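Long-range contacts in naphthalene dioxygenase small subunit (Rhodococcus sp., PDB 2B1X), which forms, with the large subunit, a Rieske non-heme iron dioxygenase that hydroxylates naphthalene, its own part in the oxidoreductase activity being probably structural: residues T100-A105 and F113-N118; E17-E22 and R138-R143; T130-S135 and M164-A169; Y44-R49 and R154-D159. All blocks are in the same frame, centred on the assembly; numbering follows the deposited sequence.

Contact 1: T100-A105 and F113-N118; sequences TNVRVA and FKVTSN
R103 and T116 face each other as a hydrogen-bonded pair in an antiparallel beta hairpin built from strands 94-106 and 112-124. R103 N donates to T116 O at 2.7 Å, and T116 N to R103 O at 2.9 Å. A105 with K114 and T100 with N118 repeat this pair of hydrogen bonds. Between T100 and R103 the register slips by one residue, a beta bulge at which N101 takes a positive phi of 54°. There N101 O lies near another acceptor, T116 O; its donors come instead from R103. R103 NE reaches N101 O at 2.9 Å and R103 NH2 reaches it at 3.2 Å, a side-on grip within the guanidinium plane. T116 CG2 lies over one face of that group, 3.7 Å from R103 CZ. R103 NH1 forms salt bridges with E137 and with E24 of a second copy of this subunit. An alanine at R103 would probably leave N101 O without these two donors and both glutamates without this mate. N118 OD1 accepts from R96 of the second copy. On the other face, toward helix 10-27, V104 CG1 packs 4.3 Å from F113 CD2.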
# COMPACT_ATOMS: atom_id res chain seq x y z
N THR B 100 2.82 -4.36 24.04
CA THR B 100 4.11 -5.01 24.24
C THR B 100 5.04 -4.09 24.95
O THR B 100 4.72 -2.90 25.15
CB THR B 100 4.78 -5.31 22.86
OG1 THR B 100 5.29 -4.08 22.32
CG2 THR B 100 3.79 -5.83 21.85
N ASN B 101 6.23 -4.60 25.28
CA ASN B 101 7.26 -3.78 25.93
C ASN B 101 6.68 -3.11 27.21
O ASN B 101 6.84 -1.90 27.39
CB ASN B 101 7.76 -2.67 24.99
CG ASN B 101 8.55 -3.18 23.79
OD1 ASN B 101 9.73 -2.81 23.60
ND2 ASN B 101 7.92 -3.99 22.95
N VAL B 102 6.01 -3.86 28.07
CA VAL B 102 5.38 -3.26 29.27
C VAL B 102 6.43 -2.90 30.32
O VAL B 102 7.20 -3.75 30.77
CB VAL B 102 4.30 -4.17 29.85
CG1 VAL B 102 3.73 -3.61 31.24
CG2 VAL B 102 3.16 -4.39 28.85
N ARG B 103 6.50 -1.62 30.68
CA ARG B 103 7.40 -1.17 31.74
C ARG B 103 6.58 -0.61 32.90
O ARG B 103 5.67 0.21 32.71
CB ARG B 103 8.41 -0.12 31.23
CG ARG B 103 9.38 -0.64 30.15
CD ARG B 103 9.68 0.37 29.07
NE ARG B 103 8.60 0.33 28.09
CZ ARG B 103 8.32 1.28 27.21
NH1 ARG B 103 9.07 2.38 27.18
NH2 ARG B 103 7.31 1.12 26.37
N VAL B 104 6.89 -1.07 34.10
CA VAL B 104 6.17 -0.62 35.31
C VAL B 104 7.13 0.06 36.28
O VAL B 104 8.18 -0.48 36.60
CB VAL B 104 5.47 -1.80 36.02
CG1 VAL B 104 4.68 -1.33 37.25
CG2 VAL B 104 4.57 -2.54 35.04
N ALA B 105 6.77 1.26 36.72
CA ALA B 105 7.55 1.97 37.72
C ALA B 105 6.63 2.47 38.83
O ALA B 105 5.42 2.56 38.60
CB ALA B 105 8.30 3.13 37.08
N PHE B 113 1.01 3.72 40.11
CA PHE B 113 2.07 3.16 39.27
C PHE B 113 2.14 3.84 37.90
O PHE B 113 1.12 4.17 37.30
CB PHE B 113 1.89 1.65 39.12
CG PHE B 113 1.98 0.90 40.42
CD1 PHE B 113 0.84 0.70 41.21
CD2 PHE B 113 3.21 0.43 40.88
CE1 PHE B 113 0.92 0.02 42.43
CE2 PHE B 113 3.29 -0.25 42.11
CZ PHE B 113 2.14 -0.45 42.88
N LYS B 114 3.37 4.06 37.42
CA LYS B 114 3.62 4.58 36.08
C LYS B 114 3.85 3.40 35.14
O LYS B 114 4.80 2.62 35.29
CB LYS B 114 4.80 5.57 36.07
CG LYS B 114 4.66 6.75 37.05
CD LYS B 114 5.84 7.75 36.94
CE LYS B 114 5.61 8.98 37.84
NZ LYS B 114 6.90 9.70 38.15
N VAL B 115 2.96 3.28 34.16
CA VAL B 115 2.94 2.11 33.32
C VAL B 115 3.05 2.57 31.88
O VAL B 115 2.23 3.35 31.42
CB VAL B 115 1.67 1.28 33.56
CG1 VAL B 115 1.66 0.04 32.68
CG2 VAL B 115 1.57 0.90 35.05
N THR B 116 4.10 2.10 31.22
CA THR B 116 4.44 2.47 29.84
C THR B 116 4.42 1.22 28.94
O THR B 116 5.08 0.22 29.23
CB THR B 116 5.83 3.13 29.78
OG1 THR B 116 5.92 4.16 30.77
CG2 THR B 116 6.00 3.89 28.48
N SER B 117 3.64 1.28 27.87
CA SER B 117 3.58 0.17 26.92
C SER B 117 3.64 0.62 25.48
O SER B 117 3.20 1.73 25.17
CB SER B 117 2.34 -0.69 27.18
OG SER B 117 1.17 0.11 27.32
N ASN B 118 4.18 -0.23 24.60
CA ASN B 118 4.07 -0.02 23.16
C ASN B 118 2.74 -0.54 22.64
O ASN B 118 2.28 -1.62 23.04
CB ASN B 118 5.25 -0.69 22.44
CG ASN B 118 6.52 0.06 22.67
OD1 ASN B 118 6.50 1.14 23.30
ND2 ASN B 118 7.63 -0.50 22.23

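Contact 2: E17-E22 and R138-R143; sequences EWLYME and RTDVLR
W18 and L142 make the close-packed part of this buried contact. The two methyls of L142 meet the six-membered ring of the indole, L142 CD1 at 4.0 Å from W18 CZ3 and L142 CD2 at 4.1 Å from W18 CE3, with L142 CG over the face. W18 CG is anti to the backbone N (chi1 -171°), which sets it beside the carbonyl carbon. M21 CE, from the same helix, lies on the opposite side, 3.6 Å above the ring plane and offset toward its rim. Segment 17-22 of helix 10-27 crosses segment 138-143 of strand 132-145 at 109°, their axes 12.1 Å apart, the helix-against-sheet packing of the NTF2-like alpha+beta fold of this family. Away from W18 the contact is looser and polar. L19 CD2 lies 3.8 Å from R138 NH2, and next to it the carboxylate of E22 and the guanidinium of R138 slide past each other. E22 OE1 is 4.0 Å from R138 NH1 but well out of the guanidinium plane, so charge alone acts between them. One water bridges the two sides: it donates to L19 O and E22 OE1 and accepts from R138 NH2, each at 2.8 Å. The stronger polar partners lie beyond the two segments. R138 NH1 pairs with the terminal carboxylate of M172, D140 OD2 with R154, and E22 OE2 with both W34 NE1 and R154.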
# COMPACT_ATOMS: atom_id res chain seq x y z
N GLU B 17 -1.55 -8.13 33.51
CA GLU B 17 -2.84 -8.79 33.30
C GLU B 17 -3.95 -7.75 33.16
O GLU B 17 -4.86 -7.92 32.36
CB GLU B 17 -3.13 -9.83 34.39
CG GLU B 17 -2.27 -11.09 34.18
CD GLU B 17 -2.57 -12.26 35.12
OE1 GLU B 17 -3.14 -12.06 36.23
OE2 GLU B 17 -2.19 -13.41 34.75
N TRP B 18 -3.86 -6.66 33.93
CA TRP B 18 -4.85 -5.60 33.85
C TRP B 18 -4.82 -4.97 32.44
O TRP B 18 -5.86 -4.74 31.81
CB TRP B 18 -4.60 -4.56 34.95
CG TRP B 18 -5.68 -3.53 35.09
CD1 TRP B 18 -6.71 -3.53 36.01
CD2 TRP B 18 -5.83 -2.33 34.32
NE1 TRP B 18 -7.48 -2.40 35.84
CE2 TRP B 18 -6.97 -1.66 34.81
CE3 TRP B 18 -5.12 -1.76 33.25
CZ2 TRP B 18 -7.41 -0.43 34.28
CZ3 TRP B 18 -5.56 -0.55 32.71
CH2 TRP B 18 -6.70 0.10 33.23
N LEU B 19 -3.62 -4.73 31.91
CA LEU B 19 -3.50 -4.13 30.58
C LEU B 19 -4.08 -5.03 29.50
O LEU B 19 -4.71 -4.55 28.54
CB LEU B 19 -2.03 -3.82 30.26
CG LEU B 19 -1.37 -2.65 30.95
CD1 LEU B 19 0.07 -2.57 30.55
CD2 LEU B 19 -2.08 -1.35 30.56
N TYR B 20 -3.87 -6.33 29.65
CA TYR B 20 -4.36 -7.25 28.62
C TYR B 20 -5.87 -7.38 28.72
O TYR B 20 -6.54 -7.53 27.71
CB TYR B 20 -3.68 -8.62 28.72
CG TYR B 20 -2.19 -8.64 28.50
CD1 TYR B 20 -1.44 -9.73 28.90
CD2 TYR B 20 -1.52 -7.60 27.80
CE1 TYR B 20 -0.08 -9.80 28.69
CE2 TYR B 20 -0.12 -7.67 27.57
CZ TYR B 20 0.58 -8.77 28.02
OH TYR B 20 1.96 -8.91 27.84
N MET B 21 -6.41 -7.33 29.93
CA MET B 21 -7.87 -7.32 30.14
C MET B 21 -8.51 -6.05 29.57
O MET B 21 -9.61 -6.09 29.01
CB MET B 21 -8.16 -7.45 31.64
CG MET B 21 -9.64 -7.25 32.08
SD MET B 21 -10.12 -5.49 32.23
CE MET B 21 -9.17 -4.93 33.70
N GLU B 22 -7.81 -4.93 29.70
CA GLU B 22 -8.31 -3.66 29.22
C GLU B 22 -8.40 -3.70 27.70
O GLU B 22 -9.43 -3.34 27.13
CB GLU B 22 -7.39 -2.52 29.64
CG GLU B 22 -7.99 -1.14 29.38
CD GLU B 22 -6.98 -0.09 28.92
OE1 GLU B 22 -5.76 -0.31 29.07
OE2 GLU B 22 -7.41 0.98 28.43
N ARG B 138 2.09 4.44 25.00
CA ARG B 138 1.13 4.87 26.01
C ARG B 138 1.86 4.96 27.32
O ARG B 138 2.54 4.02 27.73
CB ARG B 138 -0.02 3.87 26.15
CG ARG B 138 -0.61 3.42 24.82
CD ARG B 138 -1.86 2.55 25.01
NE ARG B 138 -1.50 1.37 25.79
CZ ARG B 138 -2.34 0.40 26.15
NH1 ARG B 138 -3.61 0.44 25.76
NH2 ARG B 138 -1.87 -0.62 26.87
N THR B 139 1.74 6.13 27.94
CA THR B 139 2.20 6.35 29.30
C THR B 139 1.00 6.59 30.19
O THR B 139 0.26 7.55 29.98
CB THR B 139 3.19 7.55 29.33
OG1 THR B 139 4.24 7.27 28.39
CG2 THR B 139 3.92 7.65 30.67
N ASP B 140 0.82 5.70 31.19
CA ASP B 140 -0.36 5.66 32.05
C ASP B 140 0.01 5.89 33.52
O ASP B 140 1.14 5.64 33.96
CB ASP B 140 -1.11 4.32 31.98
CG ASP B 140 -1.48 3.89 30.57
OD1 ASP B 140 -1.51 4.74 29.63
OD2 ASP B 140 -1.75 2.69 30.30
N VAL B 141 -0.97 6.37 34.25
CA VAL B 141 -0.93 6.31 35.71
C VAL B 141 -2.09 5.40 36.12
O VAL B 141 -3.25 5.68 35.82
CB VAL B 141 -1.03 7.71 36.36
CG1 VAL B 141 -1.04 7.64 37.92
CG2 VAL B 141 0.14 8.56 35.86
N LEU B 142 -1.74 4.30 36.76
CA LEU B 142 -2.72 3.38 37.35
C LEU B 142 -2.77 3.55 38.87
O LEU B 142 -1.73 3.75 39.50
CB LEU B 142 -2.36 1.94 37.00
CG LEU B 142 -3.01 1.26 35.79
CD1 LEU B 142 -3.49 2.21 34.68
CD2 LEU B 142 -2.08 0.18 35.27
N ARG B 143 -3.97 3.46 39.44
CA ARG B 143 -4.19 3.60 40.87
C ARG B 143 -4.82 2.33 41.41
O ARG B 143 -5.78 1.83 40.82
CB ARG B 143 -5.14 4.76 41.15
CG ARG B 143 -4.48 6.11 41.11
CD ARG B 143 -4.91 7.03 42.23
NE ARG B 143 -6.19 7.66 41.93
CZ ARG B 143 -6.35 8.84 41.35
NH1 ARG B 143 -5.32 9.59 41.01
NH2 ARG B 143 -7.59 9.28 41.13
O HOH W 1 -4.26 -2.06 27.44

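Contact 3: T130-S135 and M164-A169; sequences TYDVLS and MTHNLA
D132 and T165 meet through one short hydrogen bond, T165 OG1 donating to D132 OD2 at 2.6 Å. The hydroxyl comes from above the carboxylate, 36° out of its plane, and the two side chains cross at about a right angle. T165 OG1 is anti to its backbone N (chi1 -169°), and its methyl turns to the apolar neighbour: T165 CG2 lies 4.0 Å from L134 CD2. The other branch of that leucine, L134 CD1, touches L168 CD2 at 3.8 Å.

Two waters thicken this first shell. One donates to D132 OD2 at 2.8 Å and lies in the ring plane of H166, 3.0 Å from H166 ND1, so D132 OD2 receives two donors. The other accepts from V133 N and donates to M164 O, 2.9 Å from each, tying backbone to backbone. An alanine at D132 would probably leave the T165 hydroxyl without its acceptor and the first water held by H166 alone among these residues.

Farther out, R123 steadies the loop, its NH1 bonded to T165 OG1 and its NH2 to N167 OD1. On the large subunit, Q370 O takes N167 ND2 and I364 packs on L168; the C-terminal loop is thus part of the interface between the two kinds of subunit. D132 and L134 lie on strand 132-145, backbone-bonded to R123 and L121 of strand 112-124, while S135 bonds to D159, just past strand 148-158.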
# COMPACT_ATOMS: atom_id res chain seq x y z
N THR B 130 -8.21 -3.45 2.66
CA THR B 130 -7.22 -2.51 3.17
C THR B 130 -7.35 -2.51 4.69
O THR B 130 -8.32 -3.03 5.23
CB THR B 130 -7.43 -1.08 2.51
OG1 THR B 130 -6.41 -0.19 3.00
CG2 THR B 130 -8.65 -0.45 3.00
N TYR B 131 -6.37 -1.92 5.38
CA TYR B 131 -6.27 -1.88 6.83
C TYR B 131 -5.39 -0.69 7.23
O TYR B 131 -4.57 -0.18 6.43
CB TYR B 131 -5.65 -3.18 7.39
CG TYR B 131 -4.21 -3.47 6.96
CD1 TYR B 131 -3.15 -3.21 7.83
CD2 TYR B 131 -3.93 -4.02 5.73
CE1 TYR B 131 -1.84 -3.49 7.49
CE2 TYR B 131 -2.60 -4.31 5.35
CZ TYR B 131 -1.58 -4.03 6.22
OH TYR B 131 -0.27 -4.32 5.87
N ASP B 132 -5.61 -0.23 8.45
CA ASP B 132 -4.84 0.85 9.04
C ASP B 132 -4.03 0.26 10.15
O ASP B 132 -4.43 -0.73 10.74
CB ASP B 132 -5.77 1.91 9.67
CG ASP B 132 -6.66 2.55 8.63
OD1 ASP B 132 -6.29 2.49 7.43
OD2 ASP B 132 -7.73 3.13 8.90
N VAL B 133 -2.88 0.88 10.41
CA VAL B 133 -2.08 0.59 11.57
C VAL B 133 -1.75 1.89 12.29
O VAL B 133 -1.25 2.83 11.67
CB VAL B 133 -0.76 -0.10 11.17
CG1 VAL B 133 0.18 -0.22 12.36
CG2 VAL B 133 -1.03 -1.50 10.60
N LEU B 134 -2.04 1.96 13.58
CA LEU B 134 -1.54 3.04 14.42
C LEU B 134 -0.46 2.46 15.35
O LEU B 134 -0.61 1.36 15.88
CB LEU B 134 -2.64 3.67 15.26
CG LEU B 134 -3.77 4.39 14.50
CD1 LEU B 134 -4.62 5.08 15.54
CD2 LEU B 134 -3.18 5.39 13.54
N SER B 135 0.67 3.17 15.48
CA SER B 135 1.74 2.73 16.38
C SER B 135 2.03 3.85 17.37
O SER B 135 1.96 5.01 17.01
CB SER B 135 3.01 2.44 15.61
OG SER B 135 4.10 2.29 16.52
N MET B 164 -2.63 8.25 10.16
CA MET B 164 -2.95 7.37 9.05
C MET B 164 -4.17 6.45 9.31
O MET B 164 -4.13 5.24 9.10
CB MET B 164 -1.72 6.64 8.60
CG MET B 164 -0.73 7.65 7.96
SD MET B 164 0.76 6.89 7.35
CE MET B 164 1.71 6.86 8.81
N THR B 165 -5.26 7.08 9.75
CA THR B 165 -6.58 6.46 9.79
C THR B 165 -7.60 7.58 9.69
O THR B 165 -7.25 8.76 9.94
CB THR B 165 -6.75 5.55 11.03
OG1 THR B 165 -7.94 4.78 10.88
CG2 THR B 165 -6.90 6.35 12.30
N HIS B 166 -8.82 7.25 9.29
CA HIS B 166 -9.79 8.28 8.88
C HIS B 166 -10.54 8.95 10.05
O HIS B 166 -11.22 9.95 9.85
CB HIS B 166 -10.80 7.71 7.86
CG HIS B 166 -11.58 6.55 8.39
ND1 HIS B 166 -11.07 5.28 8.40
CD2 HIS B 166 -12.76 6.49 9.04
CE1 HIS B 166 -11.92 4.46 9.00
NE2 HIS B 166 -12.98 5.17 9.36
N ASN B 167 -10.39 8.43 11.26
CA ASN B 167 -10.92 9.08 12.47
C ASN B 167 -10.32 8.40 13.70
O ASN B 167 -9.74 7.33 13.59
CB ASN B 167 -12.48 9.17 12.51
CG ASN B 167 -13.21 7.81 12.34
OD1 ASN B 167 -12.71 6.78 12.74
ND2 ASN B 167 -14.43 7.84 11.75
N LEU B 168 -10.42 9.02 14.86
CA LEU B 168 -10.04 8.34 16.07
C LEU B 168 -11.29 7.96 16.82
O LEU B 168 -11.59 8.49 17.89
CB LEU B 168 -9.07 9.20 16.91
CG LEU B 168 -7.67 9.41 16.32
CD1 LEU B 168 -6.86 10.29 17.30
CD2 LEU B 168 -6.93 8.11 16.05
N ALA B 169 -12.04 7.08 16.21
CA ALA B 169 -13.30 6.58 16.76
C ALA B 169 -13.08 5.48 17.80
O ALA B 169 -13.97 5.19 18.62
CB ALA B 169 -14.23 6.10 15.61
O HOH W 2 -8.65 4.64 6.73
O HOH W 3 -2.28 3.08 8.61

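Contact 4: Y44-R49 and R154-D159; sequences YVVPIR and RVVLLD
P47 CG fits the notch between V155 and L157, 4.0 Å from V155 CG1 and 3.8 Å from L157 CD1, the P47 side chain crossing both at about a right angle. This is where a parallel pair of sheet strands, 42-49 and 148-158, begins to part. Before it, V45 N donates to R154 O at 2.9 Å and V156 N to V45 O. Proline has no N-H for V156 O, and P47 CD instead lies 3.2 Å from it; a water then bridges V156 O, P47 O and L158 N. V46 forks over the neighbouring strand, CG2 toward V156 CB and CG1 toward L158 CD1, each 4.1 Å away. The Y44 ring lies alongside the R154 chain, with Y44 CE1 3.7 Å from R154 CD. At the far end R49 NH1 makes a weak 3.3 Å bond to L158 O. R49 NH1 also forms a long salt bridge, 4.0 Å, with D159 OD1, and both bind one water. Between the segments, two backbone bonds, a bridging water and apolar packing do most of the joining, while the charged groups bind chiefly elsewhere, R154 to D140, R49 to D59 and D159 to R96 of a second copy of this subunit.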
# COMPACT_ATOMS: atom_id res chain seq x y z
N TYR B 44 -7.21 11.71 29.61
CA TYR B 44 -6.90 10.86 28.48
C TYR B 44 -6.51 11.77 27.33
O TYR B 44 -7.37 12.47 26.80
CB TYR B 44 -8.10 9.97 28.10
CG TYR B 44 -7.80 8.92 27.03
CD1 TYR B 44 -7.62 7.58 27.37
CD2 TYR B 44 -7.69 9.27 25.69
CE1 TYR B 44 -7.35 6.62 26.41
CE2 TYR B 44 -7.39 8.33 24.72
CZ TYR B 44 -7.23 7.00 25.09
OH TYR B 44 -6.94 6.07 24.12
N VAL B 45 -5.23 11.78 26.96
CA VAL B 45 -4.81 12.66 25.84
C VAL B 45 -3.94 12.05 24.74
O VAL B 45 -3.08 11.20 25.00
CB VAL B 45 -4.27 14.09 26.29
CG1 VAL B 45 -4.58 14.41 27.78
CG2 VAL B 45 -2.81 14.33 25.93
N VAL B 46 -4.22 12.48 23.51
CA VAL B 46 -3.45 12.10 22.32
C VAL B 46 -2.90 13.38 21.70
O VAL B 46 -3.63 14.13 21.06
CB VAL B 46 -4.37 11.36 21.31
CG1 VAL B 46 -3.58 10.88 20.08
CG2 VAL B 46 -5.11 10.21 22.02
N PRO B 47 -1.62 13.66 21.93
CA PRO B 47 -0.99 14.88 21.41
C PRO B 47 -0.75 14.87 19.91
O PRO B 47 -0.68 13.81 19.27
CB PRO B 47 0.37 14.90 22.12
CG PRO B 47 0.18 14.03 23.28
CD PRO B 47 -0.71 12.92 22.82
N ILE B 48 -0.59 16.07 19.37
CA ILE B 48 -0.18 16.27 17.99
C ILE B 48 1.33 16.38 17.97
O ILE B 48 1.91 16.99 18.87
CB ILE B 48 -0.82 17.55 17.39
CG1 ILE B 48 -2.35 17.47 17.49
CG2 ILE B 48 -0.39 17.71 15.90
CD1 ILE B 48 -3.02 18.72 16.99
N ARG B 49 1.96 15.78 16.95
CA ARG B 49 3.38 15.92 16.71
C ARG B 49 3.59 16.49 15.31
O ARG B 49 2.78 16.23 14.41
CB ARG B 49 4.06 14.53 16.75
CG ARG B 49 4.05 13.90 18.12
CD ARG B 49 4.65 12.53 18.18
NE ARG B 49 6.09 12.69 18.15
CZ ARG B 49 6.98 11.71 18.16
NH1 ARG B 49 6.59 10.45 18.22
NH2 ARG B 49 8.27 12.02 18.09
N ARG B 154 -3.78 8.64 30.93
CA ARG B 154 -3.11 8.02 29.80
C ARG B 154 -2.75 9.08 28.79
O ARG B 154 -3.60 9.93 28.43
CB ARG B 154 -3.97 6.94 29.16
CG ARG B 154 -3.38 6.43 27.83
CD ARG B 154 -4.03 5.16 27.29
NE ARG B 154 -3.67 4.00 28.10
CZ ARG B 154 -4.40 2.90 28.19
NH1 ARG B 154 -5.56 2.84 27.56
NH2 ARG B 154 -3.99 1.89 28.94
N VAL B 155 -1.50 9.04 28.32
CA VAL B 155 -1.07 9.81 27.17
C VAL B 155 -0.67 8.84 26.06
O VAL B 155 0.22 7.99 26.25
CB VAL B 155 0.17 10.69 27.54
CG1 VAL B 155 0.73 11.43 26.31
CG2 VAL B 155 -0.13 11.66 28.69
N VAL B 156 -1.32 8.94 24.89
CA VAL B 156 -0.96 8.11 23.74
C VAL B 156 -0.18 8.97 22.78
O VAL B 156 -0.75 9.83 22.13
CB VAL B 156 -2.19 7.50 23.01
CG1 VAL B 156 -1.75 6.51 21.91
CG2 VAL B 156 -3.12 6.76 24.00
N LEU B 157 1.13 8.75 22.73
CA LEU B 157 2.00 9.41 21.76
C LEU B 157 2.24 8.55 20.50
O LEU B 157 3.00 7.57 20.52
CB LEU B 157 3.35 9.71 22.40
CG LEU B 157 4.09 10.96 21.92
CD1 LEU B 157 3.19 12.20 21.81
CD2 LEU B 157 5.35 11.25 22.82
N LEU B 158 1.62 8.94 19.39
CA LEU B 158 1.74 8.14 18.17
C LEU B 158 3.03 8.46 17.44
O LEU B 158 3.48 9.60 17.44
CB LEU B 158 0.53 8.35 17.26
CG LEU B 158 -0.84 8.06 17.91
CD1 LEU B 158 -1.99 8.65 17.05
CD2 LEU B 158 -1.04 6.54 18.07
N ASP B 159 3.61 7.44 16.80
CA ASP B 159 4.76 7.59 15.89
C ASP B 159 4.43 8.13 14.51
O ASP B 159 4.94 7.63 13.49
CB ASP B 159 5.48 6.26 15.78
CG ASP B 159 5.75 5.69 17.15
OD1 ASP B 159 6.27 6.48 17.98
OD2 ASP B 159 5.40 4.54 17.51
O HOH W 4 -0.02 11.30 19.81
O HOH W 5 8.43 8.21 17.79

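All four contacts reach one mixed sheet, with strand 132-145 central to their relations. Contact 1 joins contact 2 directly, V115 O lying 2.8 Å from D140 N. Contact 2 meets contact 4 through R154, whose NH2 is 2.7 Å from D140 OD2 and whose NH1 is 2.8 Å from E22 OE2, two salt bridges between the helix-strand packing and the parallel pair. Contact 4 meets contact 3 at S135 OG and D159 OD2, 2.8 Å apart. Contacts 1 and 3 do not touch, their centres being about 23 Å apart, yet both reach the second copy of this subunit. Contact 3 also meets the large subunit, which in this enzyme family carries the Rieske cluster and catalytic iron.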